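Local coordinates for uncharacterized protein (Sphaerobacter thermophilus, PDB 5TGN) that is of unknown function but carries a SnoaL-like domain of the NTF2 clan, whose relatives often bind or turn over small molecules in a cone-shaped pocket, at residues D8-Y13 / W92-D97; G33-P38 / D47-F52; A62-R67 / V74-V79; A88-I93 / L104-L109. All coordinates share one frame; numbering follows the deposited sequence.

How the contacts relate
All four contacts rest on one curved mixed sheet, and together they outline the NTF2-like fold. Contact 1 lays helix 6-18 on strand 88-97. Contact 4 pairs that strand with 100-108 and shares Trp92 and Ile93 with contact 1; their centres lie about 12 Å apart. Contact 3, the hairpin 60-69/73-81, adjoins the other side of strand 88-97, about 9 Å from contact 4 between centres. Contact 2 sets helix 46-54 on strand 33-37, the neighbour of 100-108, about 19 Å from contact 3 between centres. Along the chain contacts 2, 3 and 4 follow in series, while contact 1 joins the N-terminal helix to a late strand, so residues distant in sequence form one core.

Contact 1. Residues D8-Y13 / W92-D97; sequences DLAREY and WIFDVD
Tyr13 of helix 6-18 reaches down to Phe94 and Trp92 on strand 88-97, and its side chain can be followed atom by atom. CB lies 3.7 Å from Phe94 CE1, and CG, set anti to the backbone N (chi1 173°), is equally near that carbon. Further out, CD2 meets Phe94 CZ, and then CE2 comes to 4.0 Å from Trp92 CD1. OH ends beside Ile35 CD1, on strand 33-37. The Phe94 ring turns its edge to the tyrosine face in an offset edge-to-face pair, planes at 71°, whereas the tyrosine and tryptophan rings meet obliquely. This aromatic cluster belongs to the buried interface between the N-terminal helix and the sheet of the NTF2-like fold. One turn back, Ala10 CB sits over one face of Phe94 in a CH-pi contact, 3.7 Å from the ring centroid and displaced toward the rim. An alanine at Phe94 would probably open a gap beneath the helix, leaving Ala10 CB and the inner part of the Tyr13 ring without their packing partner. At the far end of the contact Leu9 CD1 touches Val96 CG1 at 3.7 Å, and Leu28 packs on both Leu9 and Tyr13.

Contact 2. Residues G33-P38 / D47-F52; sequences GEIIAP and DAIAAF
Phe52, whose ring meets Ile35 and Ala37, is held in helix 46-54 by a 3.0 Å hydrogen bond from Phe52 N to Ala48 O. No hydrogen bond crosses to strand 33-37; the side chains that meet are apolar. CG of Phe52 is anti to the backbone N (chi1 169°), and the side chain crosses that of Ile35 at about a right angle. One rim carbon, CD2, touches Ile35 CD1 at 3.8 Å, and CE2 lies near Ile35 CG2. Across the ring from CD2, the rim carbon CE1 comes to 3.6 Å from Ala37 CB. Ile35 CD1 is thus shared, since Ile49 CG2 packs on it at 3.8 Å as well. Ile35 CG1 and Ile49 CG1 also meet, 4.0 Å apart. Beyond them Ile49 CD1 reaches the backbone, 3.9 Å from Gly33 O. An alanine at Ile49 would probably open a gap beside Gly33 O and leave Ile35 CD1 more freedom to turn. Around this patch Phe29 covers both isoleucines, and Tyr43 brings its ring to Phe52. Arg41 of the third subunit makes a cation-pi contact with Phe52 and a hydrogen bond to its carbonyl, so the helix also takes part in the subunit interface. A glycerol, probably from the crystallisation liquor, lies about 5 Å from the Phe52 side chain. As in other NTF2-like folds, this strand and helix, running in roughly the same direction, probably form part of the wall of the cone-shaped cavity.

Contact 3. Residues A62-R67 / V74-V79; sequences AQIAER and VVLHGV
The antiparallel beta hairpin of strands 60-69 and 73-81 joins Ala62, Ala65 and Arg67 to Val79, His77 and Val75 through backbone hydrogen bonds. Ala62 and Val79 exchange two bonds, as do Ala65 and His77, with Ala65 N to His77 O at 2.8 Å; Arg67 N adds a more bent one to Val75 O, 134° at the hydrogen. Between the two hydrogen-bonded pairs the register slips by one residue, a beta bulge in which Gln63 and Ile64 stand opposite Gly78 alone. Gln63 takes a left-handed backbone conformation there, and Ile64 CD1 lies 4.0 Å from Gly78 CA. Past the bulge, Arg67 crosses His77 at about a right angle. Its CG, anti to the carbonyl carbon (chi1 -60°), rests over the centre of the imidazole face, 3.7 Å from the ring centroid. One water bridges the outer ends, 2.8 Å from Arg67 NH1, whose proton it accepts, and 2.7 Å from His77 ND1. His77 NE2 is hydrogen-bonded to Glu91 OE2 on the adjoining strand, so both ring nitrogens have a partner, which probably helps to hold the ring's rotation. On the opposite face Leu76 CD2 lies 4.0 Å from Glu66 CB, and the Glu66 carboxylate forms a salt bridge with Arg11 of helix 6-18.

Contact 4. Residues A88-I93 / L104-L109; sequences AQIEWI and LTINHL
Ile90 and Ile106 touch through their CG2 methyls, 3.6 Å apart, at the apolar centre of an antiparallel beta hairpin built from strands 88-97 and 100-108, which lie in the middle of the NTF2-like sheet. The same Ile90 CG2 covers one face of Trp92 near its rim, while Leu104 CD1 meets that indole at the edge, in plane, and lies 3.8 Å from Trp92 CB. Ile90 CD1, on the other branch, sits over the centre of the His108 ring, 3.6 Å from its centroid, a CH-pi contact. The opposite face carries the polar pair Glu91 and Asn107, with Ile93 and Thr105. There Glu91 and Asn107 run side by side, and Asn107 ND2 donates to the anti lone pair of Glu91 OE1, 2.9 Å away, with the oxygen close to the amide plane. Arg103 of the second subunit forms a salt bridge with OE1 too, so this buried carboxylate oxygen has two partners and would probably be stabilised in its charged form. Ile93 CD1 packs 3.5 Å from Asn107 ND2, beside that pair. Two backbone bonds each join Glu91 to Asn107 and Ile93 to Thr105. At the ends of the pairing, one water accepts from Gln89 N at 2.9 Å and donates to Leu109 O, and another donates to Ile93 O at 2.8 Å while accepting from the side-chain hydroxyl Thr105 OG1.

Contact 1. Residues D8-Y13 / W92-D97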
loop_
_atom_site.group_PDB
_atom_site.type_symbol
_atom_site.label_atom_id
_atom_site.label_comp_id
_atom_site.label_asym_id
_atom_site.label_seq_id
_atom_site.Cartn_x
_atom_site.Cartn_y
_atom_site.Cartn_z
ATOM N N ASP A 8 -18.816 18.847 -1.646
ATOM C CA ASP A 8 -19.044 18.890 -0.201
ATOM C C ASP A 8 -18.686 17.568 0.461
ATOM O O ASP A 8 -18.086 17.557 1.542
ATOM C CB ASP A 8 -20.506 19.218 0.105
ATOM C CG ASP A 8 -20.931 20.594 -0.424
ATOM O OD1 ASP A 8 -20.067 21.500 -0.530
ATOM O OD2 ASP A 8 -22.133 20.756 -0.726
ATOM N N LEU A 9 -19.104 16.442 -0.143
ATOM C CA LEU A 9 -18.761 15.134 0.406
ATOM C C LEU A 9 -17.247 14.953 0.446
ATOM O O LEU A 9 -16.693 14.471 1.443
ATOM C CB LEU A 9 -19.410 14.015 -0.420
ATOM C CG LEU A 9 -20.934 13.903 -0.357
ATOM C CD1 LEU A 9 -21.470 12.934 -1.410
ATOM C CD2 LEU A 9 -21.385 13.483 1.034
ATOM N N ALA A 10 -16.563 15.336 -0.636
ATOM C CA ALA A 10 -15.117 15.153 -0.696
ATOM C C ALA A 10 -14.420 15.972 0.388
ATOM O O ALA A 10 -13.556 15.458 1.107
ATOM C CB ALA A 10 -14.601 15.535 -2.089
ATOM N N ARG A 11 -14.774 17.259 0.516
ATOM C CA ARG A 11 -14.147 18.090 1.542
ATOM C C ARG A 11 -14.447 17.561 2.943
ATOM O O ARG A 11 -13.592 17.618 3.838
ATOM C CB ARG A 11 -14.627 19.544 1.429
ATOM C CG ARG A 11 -14.161 20.329 0.186
ATOM C CD ARG A 11 -15.034 21.605 0.037
ATOM N NE ARG A 11 -14.690 22.382 -1.150
ATOM C CZ ARG A 11 -15.493 23.256 -1.740
ATOM N NH1 ARG A 11 -16.708 23.471 -1.262
ATOM N NH2 ARG A 11 -15.082 23.902 -2.823
ATOM N N GLU A 12 -15.685 17.112 3.174
ATOM C CA GLU A 12 -16.028 16.583 4.488
ATOM C C GLU A 12 -15.267 15.293 4.777
ATOM O O GLU A 12 -14.905 15.028 5.928
ATOM C CB GLU A 12 -17.536 16.341 4.600
ATOM C CG GLU A 12 -17.967 15.935 6.002
ATOM C CD GLU A 12 -17.716 17.039 7.029
ATOM O OE1 GLU A 12 -17.560 18.219 6.627
ATOM O OE2 GLU A 12 -17.656 16.725 8.238
ATOM N N TYR A 13 -15.052 14.464 3.755
ATOM C CA TYR A 13 -14.257 13.255 3.944
ATOM C C TYR A 13 -12.877 13.616 4.469
ATOM O O TYR A 13 -12.431 13.090 5.488
ATOM C CB TYR A 13 -14.156 12.462 2.628
ATOM C CG TYR A 13 -13.192 11.287 2.781
ATOM C CD1 TYR A 13 -13.641 10.046 3.236
ATOM C CD2 TYR A 13 -11.822 11.443 2.546
ATOM C CE1 TYR A 13 -12.755 8.977 3.412
ATOM C CE2 TYR A 13 -10.932 10.374 2.710
ATOM C CZ TYR A 13 -11.411 9.158 3.151
ATOM O OH TYR A 13 -10.530 8.114 3.345
ATOM N N TRP A 92 -7.127 11.721 -4.248
ATOM C CA TRP A 92 -8.390 11.096 -3.843
ATOM C C TRP A 92 -9.385 11.261 -4.987
ATOM O O TRP A 92 -9.681 12.389 -5.394
ATOM C CB TRP A 92 -8.953 11.747 -2.572
ATOM C CG TRP A 92 -8.154 11.517 -1.309
ATOM C CD1 TRP A 92 -8.333 10.514 -0.378
ATOM C CD2 TRP A 92 -7.088 12.341 -0.808
ATOM N NE1 TRP A 92 -7.424 10.656 0.650
ATOM C CE2 TRP A 92 -6.649 11.767 0.408
ATOM C CE3 TRP A 92 -6.465 13.506 -1.272
ATOM C CZ2 TRP A 92 -5.607 12.326 1.170
ATOM C CZ3 TRP A 92 -5.432 14.056 -0.521
ATOM C CH2 TRP A 92 -5.008 13.456 0.686
ATOM N N ILE A 93 -9.905 10.157 -5.510
ATOM C CA ILE A 93 -10.890 10.216 -6.600
ATOM C C ILE A 93 -12.214 9.742 -6.029
ATOM O O ILE A 93 -12.335 8.571 -5.671
ATOM C CB ILE A 93 -10.485 9.351 -7.804
ATOM C CG1 ILE A 93 -9.083 9.747 -8.309
ATOM C CG2 ILE A 93 -11.555 9.443 -8.939
ATOM C CD1 ILE A 93 -8.535 8.779 -9.393
ATOM N N PHE A 94 -13.211 10.637 -5.949
ATOM C CA PHE A 94 -14.525 10.327 -5.381
ATOM C C PHE A 94 -15.535 10.152 -6.513
ATOM O O PHE A 94 -15.718 11.072 -7.323
ATOM C CB PHE A 94 -15.028 11.452 -4.472
ATOM C CG PHE A 94 -14.190 11.723 -3.278
ATOM C CD1 PHE A 94 -14.535 11.183 -2.034
ATOM C CD2 PHE A 94 -13.089 12.569 -3.360
ATOM C CE1 PHE A 94 -13.764 11.464 -0.891
ATOM C CE2 PHE A 94 -12.295 12.830 -2.231
ATOM C CZ PHE A 94 -12.621 12.286 -1.009
ATOM N N ASP A 95 -16.196 8.990 -6.567
ATOM C CA ASP A 95 -17.385 8.797 -7.408
ATOM C C ASP A 95 -18.622 8.901 -6.522
ATOM O O ASP A 95 -18.743 8.164 -5.535
ATOM C CB ASP A 95 -17.355 7.437 -8.126
ATOM C CG ASP A 95 -16.109 7.262 -8.999
ATOM O OD1 ASP A 95 -15.910 8.089 -9.919
ATOM O OD2 ASP A 95 -15.309 6.320 -8.755
ATOM N N VAL A 96 -19.546 9.794 -6.886
ATOM C CA VAL A 96 -20.676 10.167 -6.040
ATOM C C VAL A 96 -21.966 9.872 -6.787
ATOM O O VAL A 96 -22.063 10.108 -7.997
ATOM C CB VAL A 96 -20.599 11.656 -5.633
ATOM C CG1 VAL A 96 -21.908 12.142 -4.964
ATOM C CG2 VAL A 96 -19.356 11.896 -4.775
ATOM N N ASP A 97 -22.953 9.343 -6.067
ATOM C CA ASP A 97 -24.287 9.179 -6.617
ATOM C C ASP A 97 -25.299 9.295 -5.486
ATOM O O ASP A 97 -25.067 8.795 -4.384
ATOM C CB ASP A 97 -24.436 7.836 -7.349
ATOM C CG ASP A 97 -25.600 7.839 -8.345
ATOM O OD1 ASP A 97 -26.089 8.933 -8.698
ATOM O OD2 ASP A 97 -26.026 6.751 -8.788
#

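Contact 2. Residues G33-P38 / D47-F52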
loop_
_atom_site.group_PDB
_atom_site.type_symbol
_atom_site.label_atom_id
_atom_site.label_comp_id
_atom_site.label_asym_id
_atom_site.label_seq_id
_atom_site.Cartn_x
_atom_site.Cartn_y
_atom_site.Cartn_z
ATOM N N GLY A 33 -20.928 1.348 -0.568
ATOM C CA GLY A 33 -19.827 2.144 -1.065
ATOM C C GLY A 33 -18.505 1.520 -0.659
ATOM O O GLY A 33 -18.445 0.599 0.155
ATOM N N GLU A 34 -17.418 2.017 -1.239
ATOM C CA GLU A 34 -16.148 1.371 -0.962
ATOM C C GLU A 34 -14.978 2.334 -1.093
ATOM O O GLU A 34 -15.035 3.343 -1.807
ATOM C CB GLU A 34 -15.925 0.188 -1.902
ATOM C CG GLU A 34 -15.753 0.628 -3.326
ATOM C CD GLU A 34 -15.768 -0.528 -4.301
ATOM O OE1 GLU A 34 -16.342 -1.592 -3.962
ATOM O OE2 GLU A 34 -15.215 -0.364 -5.415
ATOM N N ILE A 35 -13.878 1.951 -0.445
ATOM C CA ILE A 35 -12.577 2.583 -0.642
ATOM C C ILE A 35 -11.655 1.562 -1.291
ATOM O O ILE A 35 -11.587 0.408 -0.849
ATOM C CB ILE A 35 -11.970 3.066 0.680
ATOM C CG1 ILE A 35 -12.861 4.135 1.316
ATOM C CG2 ILE A 35 -10.556 3.611 0.445
ATOM C CD1 ILE A 35 -12.306 4.640 2.646
ATOM N N ILE A 36 -10.954 1.974 -2.339
ATOM C CA ILE A 36 -9.904 1.149 -2.944
ATOM C C ILE A 36 -8.588 1.802 -2.570
ATOM O O ILE A 36 -8.374 2.993 -2.859
ATOM C CB ILE A 36 -10.037 1.057 -4.468
ATOM C CG1 ILE A 36 -11.500 0.820 -4.880
ATOM C CG2 ILE A 36 -9.064 -0.026 -5.024
ATOM C CD1 ILE A 36 -11.670 0.297 -6.370
ATOM N N ALA A 37 -7.713 1.046 -1.949
ATOM C CA ALA A 37 -6.504 1.661 -1.421
ATOM C C ALA A 37 -5.366 0.683 -1.653
ATOM O O ALA A 37 -5.628 -0.465 -2.025
ATOM C CB ALA A 37 -6.679 1.992 0.073
ATOM N N PRO A 38 -4.100 1.085 -1.469
ATOM C CA PRO A 38 -2.994 0.128 -1.674
ATOM C C PRO A 38 -3.108 -1.098 -0.777
ATOM O O PRO A 38 -3.519 -1.002 0.378
ATOM C CB PRO A 38 -1.754 0.948 -1.313
ATOM C CG PRO A 38 -2.130 2.372 -1.562
ATOM C CD PRO A 38 -3.608 2.448 -1.198
ATOM N N ASP A 47 -18.518 -0.634 8.019
ATOM C CA ASP A 47 -17.586 -1.132 9.032
ATOM C C ASP A 47 -16.184 -1.269 8.464
ATOM O O ASP A 47 -15.203 -0.921 9.132
ATOM C CB ASP A 47 -18.046 -2.474 9.597
ATOM C CG ASP A 47 -19.278 -2.353 10.494
ATOM O OD1 ASP A 47 -19.375 -1.405 11.300
ATOM O OD2 ASP A 47 -20.136 -3.233 10.409
ATOM N N ALA A 48 -16.067 -1.789 7.240
ATOM C CA ALA A 48 -14.753 -1.944 6.625
ATOM C C ALA A 48 -14.092 -0.595 6.386
ATOM O O ALA A 48 -12.883 -0.443 6.597
ATOM C CB ALA A 48 -14.872 -2.701 5.300
ATOM N N ILE A 49 -14.860 0.375 5.880
ATOM C CA ILE A 49 -14.329 1.716 5.695
ATOM C C ILE A 49 -13.856 2.282 7.025
ATOM O O ILE A 49 -12.757 2.828 7.122
ATOM C CB ILE A 49 -15.393 2.609 5.024
ATOM C CG1 ILE A 49 -15.567 2.219 3.539
ATOM C CG2 ILE A 49 -15.059 4.090 5.176
ATOM C CD1 ILE A 49 -16.843 2.802 2.891
ATOM N N ALA A 50 -14.661 2.126 8.081
ATOM C CA ALA A 50 -14.256 2.631 9.388
ATOM C C ALA A 50 -12.944 2.006 9.830
ATOM O O ALA A 50 -12.082 2.697 10.375
ATOM C CB ALA A 50 -15.351 2.370 10.426
ATOM N N ALA A 51 -12.775 0.702 9.592
ATOM C CA ALA A 51 -11.554 0.013 9.996
ATOM C C ALA A 51 -10.351 0.551 9.241
ATOM O O ALA A 51 -9.282 0.768 9.831
ATOM C CB ALA A 51 -11.698 -1.500 9.750
ATOM N N PHE A 52 -10.497 0.747 7.923
ATOM C CA PHE A 52 -9.408 1.313 7.140
ATOM C C PHE A 52 -8.972 2.657 7.700
ATOM O O PHE A 52 -7.776 2.908 7.899
ATOM C CB PHE A 52 -9.836 1.450 5.677
ATOM C CG PHE A 52 -8.877 2.260 4.845
ATOM C CD1 PHE A 52 -7.670 1.700 4.398
ATOM C CD2 PHE A 52 -9.186 3.577 4.498
ATOM C CE1 PHE A 52 -6.758 2.481 3.619
ATOM C CE2 PHE A 52 -8.306 4.339 3.709
ATOM C CZ PHE A 52 -7.102 3.772 3.263
#

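Contact 3. Residues A62-R67 / V74-V79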
loop_
_atom_site.group_PDB
_atom_site.type_symbol
_atom_site.label_atom_id
_atom_site.label_comp_id
_atom_site.label_asym_id
_atom_site.label_seq_id
_atom_site.Cartn_x
_atom_site.Cartn_y
_atom_site.Cartn_z
ATOM N N ALA A 62 -3.488 18.217 4.216
ATOM C CA ALA A 62 -3.610 19.641 3.928
ATOM C C ALA A 62 -3.148 19.911 2.490
ATOM O O ALA A 62 -2.963 18.984 1.686
ATOM C CB ALA A 62 -2.820 20.461 4.958
ATOM N N GLN A 63 -2.987 21.202 2.173
ATOM C CA GLN A 63 -2.667 21.690 0.825
ATOM C C GLN A 63 -3.532 21.009 -0.234
ATOM O O GLN A 63 -3.040 20.507 -1.250
ATOM C CB GLN A 63 -1.189 21.500 0.503
ATOM C CG GLN A 63 -0.219 22.208 1.447
ATOM C CD GLN A 63 1.214 21.808 1.164
ATOM O OE1 GLN A 63 1.874 21.199 2.004
ATOM N NE2 GLN A 63 1.693 22.123 -0.037
ATOM N N ILE A 64 -4.838 20.981 0.021
ATOM C CA ILE A 64 -5.764 20.340 -0.900
ATOM C C ILE A 64 -5.950 21.211 -2.133
ATOM O O ILE A 64 -6.260 22.401 -2.035
ATOM C CB ILE A 64 -7.100 20.068 -0.212
ATOM C CG1 ILE A 64 -6.886 19.076 0.940
ATOM C CG2 ILE A 64 -8.092 19.515 -1.233
ATOM C CD1 ILE A 64 -6.652 17.643 0.460
ATOM N N ALA A 65 -5.725 20.631 -3.300
ATOM C CA ALA A 65 -6.096 21.262 -4.552
ATOM C C ALA A 65 -7.246 20.460 -5.139
ATOM O O ALA A 65 -7.162 19.232 -5.257
ATOM C CB ALA A 65 -4.919 21.335 -5.527
ATOM N N GLU A 66 -8.332 21.151 -5.451
ATOM C CA GLU A 66 -9.501 20.528 -6.058
ATOM C C GLU A 66 -9.227 20.500 -7.554
ATOM O O GLU A 66 -9.362 21.513 -8.236
ATOM C CB GLU A 66 -10.762 21.311 -5.671
ATOM C CG GLU A 66 -10.637 21.882 -4.224
ATOM C CD GLU A 66 -11.949 22.365 -3.567
ATOM O OE1 GLU A 66 -12.738 23.093 -4.223
ATOM O OE2 GLU A 66 -12.169 22.034 -2.368
ATOM N N ARG A 67 -8.783 19.346 -8.059
ATOM C CA ARG A 67 -8.397 19.224 -9.468
ATOM C C ARG A 67 -9.602 19.054 -10.392
ATOM O O ARG A 67 -9.596 19.556 -11.520
ATOM C CB ARG A 67 -7.452 18.035 -9.664
ATOM C CG ARG A 67 -6.163 18.132 -8.877
ATOM C CD ARG A 67 -5.270 19.229 -9.408
ATOM N NE ARG A 67 -3.960 19.160 -8.782
ATOM C CZ ARG A 67 -3.146 20.195 -8.593
ATOM N NH1 ARG A 67 -1.970 19.998 -8.000
ATOM N NH2 ARG A 67 -3.505 21.418 -8.980
ATOM N N VAL A 74 -15.203 13.846 -8.101
ATOM C CA VAL A 74 -14.275 14.844 -7.570
ATOM C C VAL A 74 -12.884 14.218 -7.493
ATOM O O VAL A 74 -12.732 13.087 -7.008
ATOM C CB VAL A 74 -14.724 15.341 -6.181
ATOM C CG1 VAL A 74 -13.699 16.293 -5.596
ATOM C CG2 VAL A 74 -16.099 16.030 -6.262
ATOM N N VAL A 75 -11.872 14.957 -7.937
ATOM C CA VAL A 75 -10.478 14.602 -7.707
ATOM C C VAL A 75 -9.843 15.672 -6.829
ATOM O O VAL A 75 -9.802 16.852 -7.212
ATOM C CB VAL A 75 -9.708 14.448 -9.021
ATOM C CG1 VAL A 75 -8.249 14.035 -8.755
ATOM C CG2 VAL A 75 -10.418 13.448 -9.939
ATOM N N LEU A 76 -9.323 15.259 -5.669
ATOM C CA LEU A 76 -8.495 16.127 -4.831
ATOM C C LEU A 76 -7.056 15.629 -4.849
ATOM O O LEU A 76 -6.814 14.421 -4.843
ATOM C CB LEU A 76 -8.969 16.158 -3.376
ATOM C CG LEU A 76 -10.448 16.423 -3.099
ATOM C CD1 LEU A 76 -10.690 16.318 -1.596
ATOM C CD2 LEU A 76 -10.872 17.797 -3.667
ATOM N N HIS A 77 -6.106 16.561 -4.876
ATOM C CA HIS A 77 -4.706 16.269 -4.610
ATOM C C HIS A 77 -4.333 16.926 -3.292
ATOM O O HIS A 77 -4.833 18.008 -2.967
ATOM C CB HIS A 77 -3.801 16.769 -5.733
ATOM C CG HIS A 77 -3.903 15.955 -6.989
ATOM N ND1 HIS A 77 -3.040 16.108 -8.049
ATOM C CD2 HIS A 77 -4.762 14.965 -7.342
ATOM C CE1 HIS A 77 -3.366 15.253 -9.007
ATOM N NE2 HIS A 77 -4.409 14.548 -8.601
ATOM N N GLY A 78 -3.488 16.258 -2.514
ATOM C CA GLY A 78 -3.159 16.817 -1.215
ATOM C C GLY A 78 -1.841 16.278 -0.707
ATOM O O GLY A 78 -1.214 15.416 -1.326
ATOM N N VAL A 79 -1.413 16.822 0.429
ATOM C CA VAL A 79 -0.178 16.419 1.086
ATOM C C VAL A 79 -0.573 15.853 2.440
ATOM O O VAL A 79 -1.302 16.503 3.195
ATOM C CB VAL A 79 0.806 17.606 1.224
ATOM C CG1 VAL A 79 2.106 17.175 1.914
ATOM C CG2 VAL A 79 1.102 18.217 -0.127
HETATM O O HOH W 1 -0.726 17.483 -7.651
#

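Contact 4. Residues A88-I93 / L104-L109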
loop_
_atom_site.group_PDB
_atom_site.type_symbol
_atom_site.label_atom_id
_atom_site.label_comp_id
_atom_site.label_asym_id
_atom_site.label_seq_id
_atom_site.Cartn_x
_atom_site.Cartn_y
_atom_site.Cartn_z
ATOM N N ALA A 88 3.620 12.904 2.001
ATOM C CA ALA A 88 3.165 12.080 0.896
ATOM C C ALA A 88 2.183 12.876 0.048
ATOM O O ALA A 88 1.277 13.516 0.589
ATOM C CB ALA A 88 2.494 10.803 1.399
ATOM N N GLN A 89 2.370 12.826 -1.268
ATOM C CA GLN A 89 1.459 13.413 -2.245
ATOM C C GLN A 89 0.374 12.397 -2.558
ATOM O O GLN A 89 0.682 11.286 -3.012
ATOM C CB GLN A 89 2.200 13.780 -3.534
ATOM C CG GLN A 89 3.486 14.526 -3.260
ATOM C CD GLN A 89 3.213 15.938 -2.825
ATOM O OE1 GLN A 89 2.247 16.548 -3.282
ATOM N NE2 GLN A 89 4.046 16.470 -1.929
ATOM N N ILE A 90 -0.886 12.772 -2.347
ATOM C CA ILE A 90 -1.986 11.818 -2.444
ATOM C C ILE A 90 -3.059 12.373 -3.371
ATOM O O ILE A 90 -3.320 13.581 -3.383
ATOM C CB ILE A 90 -2.587 11.485 -1.057
ATOM C CG1 ILE A 90 -1.526 10.902 -0.110
ATOM C CG2 ILE A 90 -3.704 10.457 -1.177
ATOM C CD1 ILE A 90 -0.898 9.590 -0.580
ATOM N N GLU A 91 -3.671 11.492 -4.152
ATOM C CA GLU A 91 -4.808 11.835 -4.990
ATOM C C GLU A 91 -6.007 11.035 -4.500
ATOM O O GLU A 91 -5.906 9.816 -4.327
ATOM C CB GLU A 91 -4.498 11.533 -6.464
ATOM C CG GLU A 91 -5.702 11.539 -7.425
ATOM C CD GLU A 91 -5.296 11.149 -8.838
ATOM O OE1 GLU A 91 -5.143 9.935 -9.123
ATOM O OE2 GLU A 91 -5.061 12.053 -9.647
ATOM N N TRP A 92 -7.127 11.721 -4.248
ATOM C CA TRP A 92 -8.390 11.096 -3.843
ATOM C C TRP A 92 -9.385 11.261 -4.987
ATOM O O TRP A 92 -9.681 12.389 -5.394
ATOM C CB TRP A 92 -8.953 11.747 -2.572
ATOM C CG TRP A 92 -8.154 11.517 -1.309
ATOM C CD1 TRP A 92 -8.333 10.514 -0.378
ATOM C CD2 TRP A 92 -7.088 12.341 -0.808
ATOM N NE1 TRP A 92 -7.424 10.656 0.650
ATOM C CE2 TRP A 92 -6.649 11.767 0.408
ATOM C CE3 TRP A 92 -6.465 13.506 -1.272
ATOM C CZ2 TRP A 92 -5.607 12.326 1.170
ATOM C CZ3 TRP A 92 -5.432 14.056 -0.521
ATOM C CH2 TRP A 92 -5.008 13.456 0.686
ATOM N N ILE A 93 -9.905 10.157 -5.510
ATOM C CA ILE A 93 -10.890 10.216 -6.600
ATOM C C ILE A 93 -12.214 9.742 -6.029
ATOM O O ILE A 93 -12.335 8.571 -5.671
ATOM C CB ILE A 93 -10.485 9.351 -7.804
ATOM C CG1 ILE A 93 -9.083 9.747 -8.309
ATOM C CG2 ILE A 93 -11.555 9.443 -8.939
ATOM C CD1 ILE A 93 -8.535 8.779 -9.393
ATOM N N LEU A 104 -14.353 5.609 -3.329
ATOM C CA LEU A 104 -13.198 6.484 -3.187
ATOM C C LEU A 104 -11.962 5.674 -3.555
ATOM O O LEU A 104 -11.731 4.598 -2.991
ATOM C CB LEU A 104 -13.099 7.055 -1.764
ATOM C CG LEU A 104 -11.712 7.599 -1.384
ATOM C CD1 LEU A 104 -11.352 8.803 -2.214
ATOM C CD2 LEU A 104 -11.652 7.888 0.124
ATOM N N THR A 105 -11.200 6.153 -4.540
ATOM C CA THR A 105 -9.936 5.519 -4.930
ATOM C C THR A 105 -8.794 6.402 -4.436
ATOM O O THR A 105 -8.817 7.618 -4.649
ATOM C CB THR A 105 -9.853 5.350 -6.457
ATOM O OG1 THR A 105 -10.905 4.487 -6.925
ATOM C CG2 THR A 105 -8.500 4.760 -6.884
ATOM N N ILE A 106 -7.803 5.811 -3.780
ATOM C CA ILE A 106 -6.724 6.590 -3.170
ATOM C C ILE A 106 -5.411 6.212 -3.851
ATOM O O ILE A 106 -4.894 5.110 -3.644
ATOM C CB ILE A 106 -6.644 6.373 -1.651
ATOM C CG1 ILE A 106 -8.032 6.578 -1.040
ATOM C CG2 ILE A 106 -5.625 7.365 -1.010
ATOM C CD1 ILE A 106 -8.059 6.347 0.490
ATOM N N ASN A 107 -4.871 7.122 -4.655
ATOM C CA ASN A 107 -3.630 6.886 -5.397
ATOM C C ASN A 107 -2.504 7.687 -4.767
ATOM O O ASN A 107 -2.626 8.906 -4.606
ATOM C CB ASN A 107 -3.762 7.317 -6.854
ATOM C CG ASN A 107 -4.740 6.463 -7.649
ATOM O OD1 ASN A 107 -4.704 5.240 -7.594
ATOM N ND2 ASN A 107 -5.575 7.112 -8.437
ATOM N N HIS A 108 -1.408 7.017 -4.440
ATOM C CA HIS A 108 -0.190 7.740 -4.087
ATOM C C HIS A 108 0.449 8.318 -5.340
ATOM O O HIS A 108 0.648 7.612 -6.332
ATOM C CB HIS A 108 0.803 6.826 -3.374
ATOM C CG HIS A 108 0.353 6.410 -2.007
ATOM N ND1 HIS A 108 1.083 6.674 -0.866
ATOM C CD2 HIS A 108 -0.767 5.778 -1.595
ATOM C CE1 HIS A 108 0.445 6.194 0.185
ATOM N NE2 HIS A 108 -0.680 5.645 -0.230
ATOM N N LEU A 109 0.784 9.603 -5.289
ATOM C CA LEU A 109 1.462 10.285 -6.377
ATOM C C LEU A 109 2.966 10.276 -6.126
ATOM O O LEU A 109 3.432 9.977 -5.024
ATOM C CB LEU A 109 0.943 11.720 -6.505
ATOM C CG LEU A 109 -0.577 11.874 -6.676
ATOM C CD1 LEU A 109 -0.920 13.371 -6.700
ATOM C CD2 LEU A 109 -0.991 11.234 -7.969
HETATM O O HOH W 2 4.217 10.908 -2.350
HETATM O O HOH W 3 -12.952 6.351 -7.270
#